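Local coordinates for protein DNA-(apurinic or apyrimidinic site) endonuclease 2 (Xenopus laevis, PDB 6WCD) that cleaves DNA beside abasic sites as a weak endonuclease and degrades DNA ends in the 3'-to-5' direction, here represented by its catalytic domain, at residues 50-55 and 69-74; 75-80 and 315-320; 103-108 and 157-162; 114-119 and 151-156. One frame throughout, in Å; residues are numbered along the deposited sequence. Where two conformers were deposited one is given.

Overall arrangement
The chain is the catalytic domain of the enzyme, a member of the AP/ExoA family with the DNase I-like fold. Contact 1 closes before any other opens; contacts 3 and 4 then lie within the long excursion between 75-80 and 315-320 that contact 2 closes, 4 within 3. They form two pairs. Contacts 1 and 2, centres 9 Å apart, touch where strand 53-57 of the six-stranded sheet meets two loops flanking the other sheet. Contacts 3 and 4, also 9 Å apart between centres, share helix 152-173 and meet through F160 and R118. The pairs are 26 to 30 Å apart between centres, and in contact 4 R118 lies next to Y142, a probable active-site residue.

Contact 1 of 4, residues 50-55 and 69-74; sequences EGYNSY and ATFCKS. With EDO (1,2-ethanediol), chain E.
S54 and F71 face each other across a beta hairpin of strands 53-57 and 68-72, at the edge of the six-stranded sheet. Over the short segments the strands run antiparallel at 161°, with axes 4.6 Å apart. S54 and F71 form a non-hydrogen-bonded pair flanked by the hydrogen-bonded pairs N53-C72 and Y55-T70; N53 N to C72 O, at 2.8 Å, is one of four backbone bonds.

Two sets of side chains leave opposite faces of this ribbon. On the face of S54 and F71, the methylene of S54 sits over the phenyl ring, a CH-pi contact with CB 3.8 Å from the F71 centroid and displaced toward the rim. Y52 CB meets the same ring at its edge, in plane, 4.0 Å from F71 CD2. The Y52 ring then runs beside the aliphatic chain of K73, both pointing the same way, with Y52 CE2 3.8 Å from K73 CG; its hydroxyl bonds to D23 of helix 18-25, which also packs on F71.

On the other face, C72 SG approaches the Y55 ring obliquely, 5.3 Å from its centroid, a sulfur-aromatic contact. With CG between the backbone N and the carbonyl carbon (chi1 51°), the N53 amide lies beside C72, OD1 3.8 Å from C72 CB. T70 reaches N140 through its hydroxyl. Beyond the last strand pair, a water donates to G51 O and accepts from S74 N. At the edge of the Y55 ring, the phenol OH donates to N53 OD1 at 2.7 Å.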
# COMPACT_ATOMS: atom_id res chain seq x y z
N GLU A 50 1.15 -14.24 -15.19
CA GLU A 50 0.27 -14.22 -16.36
C GLU A 50 -1.03 -13.49 -16.03
O GLU A 50 -1.67 -13.78 -15.02
CB GLU A 50 -0.05 -15.64 -16.80
CG GLU A 50 -0.88 -15.68 -18.07
CD GLU A 50 -1.37 -17.09 -18.39
OE1 GLU A 50 -0.74 -18.05 -17.92
OE2 GLU A 50 -2.39 -17.22 -19.11
N GLY A 51 -1.42 -12.56 -16.91
CA GLY A 51 -2.61 -11.78 -16.69
C GLY A 51 -2.43 -10.47 -15.93
O GLY A 51 -3.41 -9.73 -15.74
N TYR A 52 -1.23 -10.16 -15.48
CA TYR A 52 -0.99 -8.95 -14.74
C TYR A 52 0.27 -8.27 -15.24
O TYR A 52 1.18 -8.92 -15.78
CB TYR A 52 -0.76 -9.20 -13.25
CG TYR A 52 -1.94 -9.88 -12.57
CD1 TYR A 52 -2.06 -11.26 -12.63
CD2 TYR A 52 -2.95 -9.16 -11.95
CE1 TYR A 52 -3.15 -11.93 -12.04
CE2 TYR A 52 -4.08 -9.82 -11.37
CZ TYR A 52 -4.14 -11.19 -11.44
OH TYR A 52 -5.27 -11.80 -10.89
N ASN A 53 0.31 -6.94 -15.08
CA ASN A 53 1.53 -6.18 -15.22
C ASN A 53 1.85 -5.61 -13.85
O ASN A 53 0.95 -5.10 -13.16
CB ASN A 53 1.46 -5.09 -16.31
CG ASN A 53 0.27 -4.15 -16.23
OD1 ASN A 53 0.41 -2.98 -15.80
ND2 ASN A 53 -0.88 -4.61 -16.66
N SER A 54 3.09 -5.76 -13.41
CA SER A 54 3.41 -5.47 -12.02
C SER A 54 4.56 -4.50 -11.87
O SER A 54 5.41 -4.36 -12.73
CB SER A 54 3.73 -6.74 -11.26
OG SER A 54 4.96 -7.35 -11.73
N TYR A 55 4.57 -3.87 -10.69
CA TYR A 55 5.44 -2.74 -10.32
C TYR A 55 5.91 -2.98 -8.91
O TYR A 55 5.12 -2.95 -7.97
CB TYR A 55 4.69 -1.40 -10.46
CG TYR A 55 4.05 -1.31 -11.83
CD1 TYR A 55 4.77 -0.78 -12.91
CD2 TYR A 55 2.80 -1.89 -12.09
CE1 TYR A 55 4.28 -0.82 -14.21
CE2 TYR A 55 2.30 -1.95 -13.37
CZ TYR A 55 3.05 -1.41 -14.43
OH TYR A 55 2.60 -1.46 -15.72
N ALA A 69 4.66 -4.42 -3.91
CA ALA A 69 4.38 -4.68 -5.31
C ALA A 69 2.94 -4.34 -5.57
O ALA A 69 2.05 -4.65 -4.79
CB ALA A 69 4.63 -6.14 -5.69
N THR A 70 2.68 -3.74 -6.74
CA THR A 70 1.33 -3.52 -7.25
C THR A 70 1.16 -4.27 -8.54
O THR A 70 1.96 -4.11 -9.48
CB THR A 70 1.09 -2.03 -7.44
OG1 THR A 70 1.14 -1.42 -6.16
CG2 THR A 70 -0.25 -1.74 -8.08
N PHE A 71 0.15 -5.13 -8.56
CA PHE A 71 -0.21 -5.96 -9.70
C PHE A 71 -1.48 -5.39 -10.32
O PHE A 71 -2.48 -5.22 -9.63
CB PHE A 71 -0.45 -7.41 -9.29
CG PHE A 71 0.78 -8.16 -8.94
CD1 PHE A 71 1.32 -8.09 -7.67
CD2 PHE A 71 1.37 -8.94 -9.89
CE1 PHE A 71 2.55 -8.85 -7.38
CE2 PHE A 71 2.52 -9.65 -9.63
CZ PHE A 71 3.08 -9.59 -8.39
N CYS A 72 -1.44 -5.16 -11.62
CA CYS A 72 -2.56 -4.59 -12.35
C CYS A 72 -3.04 -5.55 -13.44
O CYS A 72 -2.24 -6.12 -14.16
CB CYS A 72 -2.13 -3.27 -13.01
SG CYS A 72 -1.56 -2.06 -11.88
N LYS A 73 -4.37 -5.72 -13.58
CA LYS A 73 -4.89 -6.38 -14.75
C LYS A 73 -4.74 -5.48 -15.98
O LYS A 73 -4.42 -4.30 -15.87
CB LYS A 73 -6.36 -6.76 -14.52
CG LYS A 73 -6.54 -7.82 -13.46
CD LYS A 73 -7.95 -8.39 -13.39
CE LYS A 73 -7.98 -9.62 -12.50
NZ LYS A 73 -9.39 -10.04 -12.17
N SER A 74 -4.94 -6.05 -17.16
CA SER A 74 -4.87 -5.28 -18.40
C SER A 74 -5.79 -4.08 -18.38
O SER A 74 -5.47 -3.04 -18.97
CB SER A 74 -5.20 -6.19 -19.61
OG SER A 74 -6.53 -6.66 -19.55
C1 EDO E . -5.53 -15.22 -17.26
O1 EDO E . -5.10 -16.59 -17.25
C2 EDO E . -4.68 -14.44 -18.26
O2 EDO E . -5.36 -13.22 -18.60
O HOH W 1 -5.41 -8.95 -17.39

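Contact 2 of 4, residues 75-80 and 315-320; sequences STTPQA and NKCPPL. With BU1 (1,4-butanediol), chain D.
P78 and P318 meet as two pyrrolidine rings crossed at about a right angle, their CG atoms 4.1 Å apart. Both rings have the C-gamma endo pucker. The tighter approach is to the backbone: P318 CD lies 3.2 Å from P78 O, and P318 CG also reaches that oxygen and the carbonyl carbon of A80. Beside the prolines, T77 holds its methyl CG2 anti to its backbone N, and C317 SG, anti to its own carbonyl carbon (chi1 -63°), meets T77 CG2 at 3.9 Å. The T77 hydroxyl is engaged by S74 O, leaving the methyl as the branch that crosses the contact. Polar linkage between the segments runs through a water that lies 2.6 Å from K316 O and 3.0 Å from P78 O.

This is loop-to-loop packing, away from the catalytic residues. Q79 and A80 together pair with Q123 of strand 119-127, a classic beta bulge at the start of strand 80-83. The side-chain amide of Q79 bonds through OE1 to R125 N and through NE2 to I312 O. P78 touches T122 and H124 of strand 119-127, and the two prolines and C317 all pack on Y55 of strand 53-57, which places the contact between elements of the two sheets.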
# COMPACT_ATOMS: atom_id res chain seq x y z
N SER A 75 -6.92 -4.19 -17.67
CA SER A 75 -7.91 -3.11 -17.54
C SER A 75 -7.37 -1.87 -16.84
O SER A 75 -7.90 -0.76 -17.07
CB SER A 75 -9.11 -3.62 -16.71
OG SER A 75 -8.72 -3.95 -15.39
N THR A 76 -6.32 -2.01 -16.03
CA THR A 76 -5.84 -0.93 -15.20
C THR A 76 -4.39 -0.59 -15.42
O THR A 76 -3.77 0.01 -14.54
CB THR A 76 -6.03 -1.24 -13.71
OG1 THR A 76 -5.47 -2.53 -13.44
CG2 THR A 76 -7.45 -1.24 -13.39
N THR A 77 -3.82 -0.99 -16.56
CA THR A 77 -2.42 -0.67 -16.83
C THR A 77 -2.20 0.81 -16.55
O THR A 77 -2.88 1.65 -17.15
CB THR A 77 -2.09 -1.01 -18.27
OG1 THR A 77 -2.37 -2.41 -18.51
CG2 THR A 77 -0.64 -0.76 -18.59
N PRO A 78 -1.24 1.17 -15.71
CA PRO A 78 -1.06 2.56 -15.32
C PRO A 78 -0.38 3.40 -16.37
O PRO A 78 0.48 2.94 -17.13
CB PRO A 78 -0.21 2.46 -14.04
CG PRO A 78 0.53 1.20 -14.19
CD PRO A 78 -0.39 0.26 -14.89
N GLN A 79 -0.75 4.68 -16.38
CA GLN A 79 -0.08 5.64 -17.25
C GLN A 79 1.29 6.01 -16.73
O GLN A 79 2.15 6.43 -17.52
CB GLN A 79 -0.96 6.89 -17.41
CG GLN A 79 -2.16 6.74 -18.38
CD GLN A 79 -3.31 5.88 -17.89
OE1 GLN A 79 -3.47 5.62 -16.70
NE2 GLN A 79 -4.17 5.45 -18.82
N ALA A 80 1.53 5.87 -15.43
CA ALA A 80 2.78 6.23 -14.83
C ALA A 80 2.98 5.36 -13.59
O ALA A 80 2.04 4.88 -12.99
CB ALA A 80 2.83 7.70 -14.44
N ASN A 315 -1.78 2.40 -22.96
CA ASN A 315 -1.47 1.58 -24.11
C ASN A 315 -0.17 0.83 -23.96
O ASN A 315 0.09 -0.10 -24.73
CB ASN A 315 -1.37 2.44 -25.38
CG ASN A 315 -2.51 3.42 -25.51
OD1 ASN A 315 -2.31 4.64 -25.47
ND2 ASN A 315 -3.73 2.90 -25.69
N LYS A 316 0.65 1.20 -23.00
CA LYS A 316 1.93 0.54 -22.79
C LYS A 316 2.20 0.61 -21.31
O LYS A 316 1.85 1.57 -20.65
CB LYS A 316 3.05 1.22 -23.59
CG LYS A 316 4.44 0.63 -23.45
CD LYS A 316 5.21 0.85 -24.76
CE LYS A 316 6.69 1.13 -24.53
NZ LYS A 316 7.42 -0.04 -24.00
N CYS A 317 2.84 -0.44 -20.79
CA CYS A 317 3.29 -0.42 -19.41
C CYS A 317 4.44 0.58 -19.22
O CYS A 317 5.37 0.61 -20.05
CB CYS A 317 3.76 -1.80 -19.01
SG CYS A 317 2.52 -3.07 -19.04
N PRO A 318 4.42 1.37 -18.16
CA PRO A 318 5.49 2.33 -17.93
C PRO A 318 6.80 1.62 -17.57
O PRO A 318 6.78 0.44 -17.19
CB PRO A 318 4.98 3.19 -16.79
CG PRO A 318 3.81 2.50 -16.19
CD PRO A 318 3.32 1.47 -17.17
N PRO A 319 7.92 2.32 -17.61
CA PRO A 319 9.24 1.64 -17.55
C PRO A 319 9.52 0.89 -16.26
O PRO A 319 10.42 0.03 -16.26
CB PRO A 319 10.24 2.80 -17.73
CG PRO A 319 9.48 3.83 -18.51
CD PRO A 319 8.03 3.73 -18.07
N LEU A 320 8.84 1.19 -15.17
CA LEU A 320 9.06 0.50 -13.91
C LEU A 320 8.56 -0.93 -13.97
O LEU A 320 8.90 -1.72 -13.10
CB LEU A 320 8.37 1.22 -12.76
CG LEU A 320 8.56 0.69 -11.35
CD1 LEU A 320 10.03 0.68 -10.95
CD2 LEU A 320 7.80 1.56 -10.36
C1 BU1 D . -12.82 -3.73 -16.44
C2 BU1 D . -12.15 -3.59 -15.07
C3 BU1 D . -13.16 -3.33 -13.96
C4 BU1 D . -13.37 -1.83 -13.81
O5 BU1 D . -12.82 -2.50 -17.13
O6 BU1 D . -14.53 -1.47 -13.09
O HOH W 2 2.12 3.87 -19.52

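Contact 3 of 4, residues 103-108 and 157-162; sequences EQFLEE and KLRFYH. With BU1 (1,4-butanediol), chain G.
F105 carries the guanidinium of R159 over one face of its ring, while the same guanidinium donates in its own plane to the backbone of the preceding residue, Q104. This cation-pi contact joins the turn leading into helix 107-114 to helix 152-173 of the DNase I-like domain. It is off-centre: R159 CZ lies 4.2 Å from the F105 centroid, 28° off the ring normal, and the two planes are 37° apart. The two side chains run past one another, pointing opposite ways. R159 is bent at chi2 and chi3 (-79°), the latter placing NE 3.7 Å from F105 CE2.

The bond from R159 NH2 to Q104 O measures 2.9 Å, and the donor stands well above the carbonyl plane. NH2 also forms a salt bridge with E109 of helix 107-114, a second partner for the charge. An alanine in place of R159 would probably leave Q104 O and the E109 carboxylate without this donor and uncover that part of the F105 face.

One turn along, H162 meets F105 rim to rim, with centroids 5.4 Å apart and F105 CZ 3.3 Å from H162 CD2. F105 also packs on L110 and L113. The Q104 side chain crosses H162 at about a right angle, and H162 NE2 donates in its ring plane to Q104 OE1 at 2.6 Å.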
# COMPACT_ATOMS: atom_id res chain seq x y z
N GLU A 103 11.92 20.42 2.32
CA GLU A 103 12.99 21.23 2.89
C GLU A 103 13.47 20.71 4.24
O GLU A 103 14.64 20.87 4.58
CB GLU A 103 12.48 22.67 3.05
CG GLU A 103 13.55 23.74 3.11
CD GLU A 103 12.96 25.12 2.89
OE1 GLU A 103 11.73 25.28 3.10
OE2 GLU A 103 13.71 26.04 2.49
N GLN A 104 12.58 20.10 5.00
CA GLN A 104 12.94 19.60 6.33
C GLN A 104 13.74 18.31 6.30
O GLN A 104 14.20 17.87 7.35
CB GLN A 104 11.68 19.30 7.16
CG GLN A 104 10.76 20.46 7.39
CD GLN A 104 9.30 20.02 7.43
OE1 GLN A 104 8.94 18.98 6.88
NE2 GLN A 104 8.46 20.81 8.09
N PHE A 105 13.92 17.69 5.14
CA PHE A 105 14.68 16.46 5.00
C PHE A 105 16.00 16.65 4.22
O PHE A 105 15.98 17.07 3.05
CB PHE A 105 13.86 15.41 4.22
CG PHE A 105 12.52 15.07 4.79
CD1 PHE A 105 11.41 15.83 4.55
CD2 PHE A 105 12.34 13.85 5.49
CE1 PHE A 105 10.15 15.45 5.04
CE2 PHE A 105 11.13 13.51 6.00
CZ PHE A 105 10.03 14.27 5.77
N LEU A 106 17.13 16.22 4.80
CA LEU A 106 18.35 16.08 4.02
C LEU A 106 18.14 15.10 2.88
O LEU A 106 17.39 14.14 3.02
CB LEU A 106 19.51 15.55 4.88
CG LEU A 106 20.09 16.21 6.13
CD1 LEU A 106 21.09 15.27 6.85
CD2 LEU A 106 20.80 17.46 5.79
N GLU A 107 18.84 15.29 1.75
CA GLU A 107 18.79 14.29 0.69
C GLU A 107 19.21 12.92 1.18
O GLU A 107 18.64 11.91 0.76
CB GLU A 107 19.73 14.64 -0.46
CG GLU A 107 19.69 16.01 -0.93
CD GLU A 107 20.87 16.28 -1.79
OE1 GLU A 107 21.25 15.42 -2.63
OE2 GLU A 107 21.45 17.33 -1.55
N GLU A 108 20.24 12.86 2.02
CA GLU A 108 20.64 11.54 2.46
C GLU A 108 19.56 10.90 3.31
O GLU A 108 19.38 9.69 3.27
CB GLU A 108 21.94 11.57 3.18
CG GLU A 108 22.95 12.14 2.24
CD GLU A 108 24.30 11.68 2.56
OE1 GLU A 108 24.49 11.21 3.71
OE2 GLU A 108 25.14 11.76 1.64
N LYS A 157 10.43 5.75 11.54
CA LYS A 157 9.03 5.50 11.27
C LYS A 157 8.23 6.82 11.20
O LYS A 157 7.39 7.00 10.29
CB LYS A 157 8.48 4.58 12.39
CG LYS A 157 7.00 4.24 12.18
CD LYS A 157 6.48 3.40 13.37
CE LYS A 157 5.04 2.95 13.03
NZ LYS A 157 4.42 2.17 14.13
N LEU A 158 8.49 7.72 12.15
CA LEU A 158 7.73 8.98 12.19
C LEU A 158 8.11 9.85 10.99
O LEU A 158 7.24 10.51 10.40
CB LEU A 158 7.96 9.69 13.51
CG LEU A 158 7.51 8.87 14.74
CD1 LEU A 158 7.93 9.53 16.03
CD2 LEU A 158 6.00 8.74 14.72
N ARG A 159 9.40 9.84 10.61
CA ARG A 159 9.81 10.58 9.41
C ARG A 159 9.23 10.00 8.15
O ARG A 159 8.86 10.74 7.24
CB ARG A 159 11.32 10.66 9.38
CG ARG A 159 11.91 11.48 10.55
CD ARG A 159 11.59 12.92 10.43
NE ARG A 159 12.49 13.53 9.47
CZ ARG A 159 12.59 14.83 9.29
NH1 ARG A 159 11.75 15.64 9.93
NH2 ARG A 159 13.53 15.32 8.49
N PHE A 160 9.07 8.67 8.08
CA PHE A 160 8.41 8.05 6.94
C PHE A 160 6.96 8.50 6.83
O PHE A 160 6.50 8.83 5.75
CB PHE A 160 8.51 6.53 7.07
CG PHE A 160 8.04 5.78 5.87
CD1 PHE A 160 6.72 5.38 5.74
CD2 PHE A 160 8.93 5.46 4.86
CE1 PHE A 160 6.31 4.67 4.59
CE2 PHE A 160 8.51 4.76 3.72
CZ PHE A 160 7.21 4.37 3.61
N TYR A 161 6.24 8.53 7.96
CA TYR A 161 4.89 9.05 7.96
C TYR A 161 4.84 10.50 7.47
O TYR A 161 3.95 10.84 6.68
CB TYR A 161 4.34 9.01 9.37
CG TYR A 161 3.92 7.67 9.91
CD1 TYR A 161 3.54 6.63 9.11
CD2 TYR A 161 3.80 7.50 11.28
CE1 TYR A 161 3.08 5.42 9.67
CE2 TYR A 161 3.32 6.30 11.84
CZ TYR A 161 2.96 5.28 11.01
OH TYR A 161 2.45 4.09 11.60
N HIS A 162 5.80 11.33 7.89
CA HIS A 162 5.77 12.72 7.46
C HIS A 162 6.05 12.82 5.97
O HIS A 162 5.38 13.58 5.25
CB HIS A 162 6.80 13.51 8.27
CG HIS A 162 6.81 14.97 8.00
ND1 HIS A 162 5.68 15.75 8.08
CD2 HIS A 162 7.83 15.82 7.72
CE1 HIS A 162 5.99 17.01 7.82
NE2 HIS A 162 7.29 17.08 7.59
C1 BU1 G . 2.45 2.42 16.54
C2 BU1 G . 2.61 3.94 16.39
C3 BU1 G . 4.07 4.35 16.16
C4 BU1 G . 4.56 5.34 17.23
O5 BU1 G . 1.33 2.14 17.36
O6 BU1 G . 5.89 5.03 17.54

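Contact 4 of 4, residues 114-119 and 151-156; sequences DQEGRA and PERKTY
The carboxylate of E116 and the guanidinium of R153 meet tip to tip and nearly coplanar, their planes 15° apart. One face of the Y156 ring carries R153 NH1, 3.5 Å above the plane and over its centre; Y156 CD2 lies on one face of the guanidinium, toward its rim. At the guanidinium edge sit E116 CD and R118 NH1, both in plane, whereas R118 NE comes to the edge of the Y156 ring.

R153 grips E116 end-on: NH2 to OE1 and NH1 to OE2, both 2.9 Å and both on syn lone pairs. R118 grips side-on, with NE and NH1 both on E116 OE1, the NE bond being 2.9 Å and reaching the anti side. OE1 thus takes three N-H donors, making E116 the shared member of a salt-bridge network that ties the loop before strand 119-127 to the first turns of helix 152-173. R118 NH1 and R153 NH2 come within 3.8 Å, a like-charge approach that the carboxylate probably screens. A glutamine in place of E116 would probably leave the two arginines facing each other without a balancing negative charge.

The Y156 hydroxyl, 3.1 Å from E116 CD, bonds to S112 O. R118 NH2 bonds to the backbone O of Y142, probably an active-site residue, so this network probably borders the catalytic centre. E116 CG lies 3.4 Å from Y156 OH.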
# COMPACT_ATOMS: atom_id res chain seq x y z
N ASP A 114 13.70 5.95 1.37
CA ASP A 114 13.23 5.31 0.17
C ASP A 114 13.97 4.03 -0.24
O ASP A 114 13.49 3.31 -1.11
CB ASP A 114 13.28 6.30 -1.01
CG ASP A 114 11.97 6.99 -1.22
OD1 ASP A 114 10.97 6.66 -0.54
OD2 ASP A 114 11.96 7.85 -2.14
N GLN A 115 15.04 3.66 0.47
CA GLN A 115 15.85 2.54 0.02
C GLN A 115 15.43 1.19 0.58
O GLN A 115 16.15 0.21 0.38
CB GLN A 115 17.32 2.78 0.36
CG GLN A 115 17.61 2.73 1.82
CD GLN A 115 19.07 2.99 2.17
OE1 GLN A 115 19.90 3.25 1.29
NE2 GLN A 115 19.38 2.93 3.45
N GLU A 116 14.34 1.09 1.32
CA GLU A 116 13.96 -0.16 1.94
C GLU A 116 12.76 -0.83 1.25
O GLU A 116 12.18 -1.77 1.79
CB GLU A 116 13.64 0.04 3.43
CG GLU A 116 14.85 0.47 4.22
CD GLU A 116 14.66 0.52 5.74
OE1 GLU A 116 13.56 0.14 6.28
OE2 GLU A 116 15.64 0.97 6.42
N GLY A 117 12.43 -0.40 0.06
CA GLY A 117 11.36 -1.06 -0.69
C GLY A 117 10.00 -0.92 -0.05
O GLY A 117 9.24 -1.90 0.02
N ARG A 118 9.68 0.26 0.46
CA ARG A 118 8.46 0.44 1.22
C ARG A 118 7.34 1.20 0.54
O ARG A 118 6.28 1.39 1.13
CB ARG A 118 8.80 1.17 2.52
CG ARG A 118 9.70 0.35 3.44
CD ARG A 118 9.96 1.05 4.78
NE ARG A 118 10.77 0.18 5.60
CZ ARG A 118 10.34 -0.90 6.23
NH1 ARG A 118 11.18 -1.69 6.86
NH2 ARG A 118 9.05 -1.16 6.28
N ALA A 119 7.53 1.67 -0.67
CA ALA A 119 6.47 2.39 -1.36
C ALA A 119 6.57 2.24 -2.87
O ALA A 119 7.67 2.30 -3.45
CB ALA A 119 6.50 3.87 -1.03
N PRO A 151 16.91 2.51 18.76
CA PRO A 151 16.03 3.66 19.00
C PRO A 151 15.85 4.53 17.78
O PRO A 151 14.82 5.19 17.67
CB PRO A 151 16.76 4.43 20.11
CG PRO A 151 17.60 3.41 20.79
CD PRO A 151 17.99 2.41 19.74
N GLU A 152 16.83 4.54 16.89
CA GLU A 152 16.70 5.37 15.67
C GLU A 152 15.55 4.94 14.79
O GLU A 152 15.08 5.71 13.92
CB GLU A 152 18.02 5.33 14.88
CG GLU A 152 18.35 4.00 14.24
CD GLU A 152 19.09 3.00 15.13
OE1 GLU A 152 19.18 3.18 16.36
OE2 GLU A 152 19.57 1.99 14.56
N ARG A 153 15.02 3.69 14.92
CA ARG A 153 13.98 3.25 14.04
C ARG A 153 12.60 3.85 14.37
O ARG A 153 11.79 3.97 13.48
CB ARG A 153 13.89 1.70 14.05
CG ARG A 153 15.15 1.05 13.52
CD ARG A 153 15.43 1.40 12.03
NE ARG A 153 14.40 0.80 11.18
CZ ARG A 153 14.39 0.89 9.84
NH1 ARG A 153 15.35 1.56 9.22
NH2 ARG A 153 13.44 0.28 9.14
N LYS A 154 12.42 4.30 15.64
CA LYS A 154 11.20 5.03 15.93
C LYS A 154 11.17 6.36 15.19
O LYS A 154 10.17 6.75 14.61
CB LYS A 154 11.04 5.24 17.43
CG LYS A 154 9.71 5.87 17.80
CD LYS A 154 9.68 6.19 19.31
CE LYS A 154 8.42 6.95 19.68
NZ LYS A 154 8.26 7.16 21.15
N THR A 155 12.33 7.03 15.17
CA THR A 155 12.43 8.28 14.42
C THR A 155 12.24 8.04 12.94
O THR A 155 11.48 8.75 12.27
CB THR A 155 13.82 8.88 14.64
OG1 THR A 155 14.07 9.04 16.04
CG2 THR A 155 13.92 10.23 13.98
N TYR A 156 12.85 6.97 12.42
CA TYR A 156 12.65 6.62 11.01
C TYR A 156 11.18 6.45 10.67
O TYR A 156 10.71 6.92 9.66
CB TYR A 156 13.47 5.33 10.73
CG TYR A 156 13.48 4.81 9.33
CD1 TYR A 156 14.37 5.31 8.40
CD2 TYR A 156 12.65 3.81 8.93
CE1 TYR A 156 14.36 4.86 7.09
CE2 TYR A 156 12.63 3.34 7.60
CZ TYR A 156 13.57 3.87 6.72
OH TYR A 156 13.56 3.42 5.40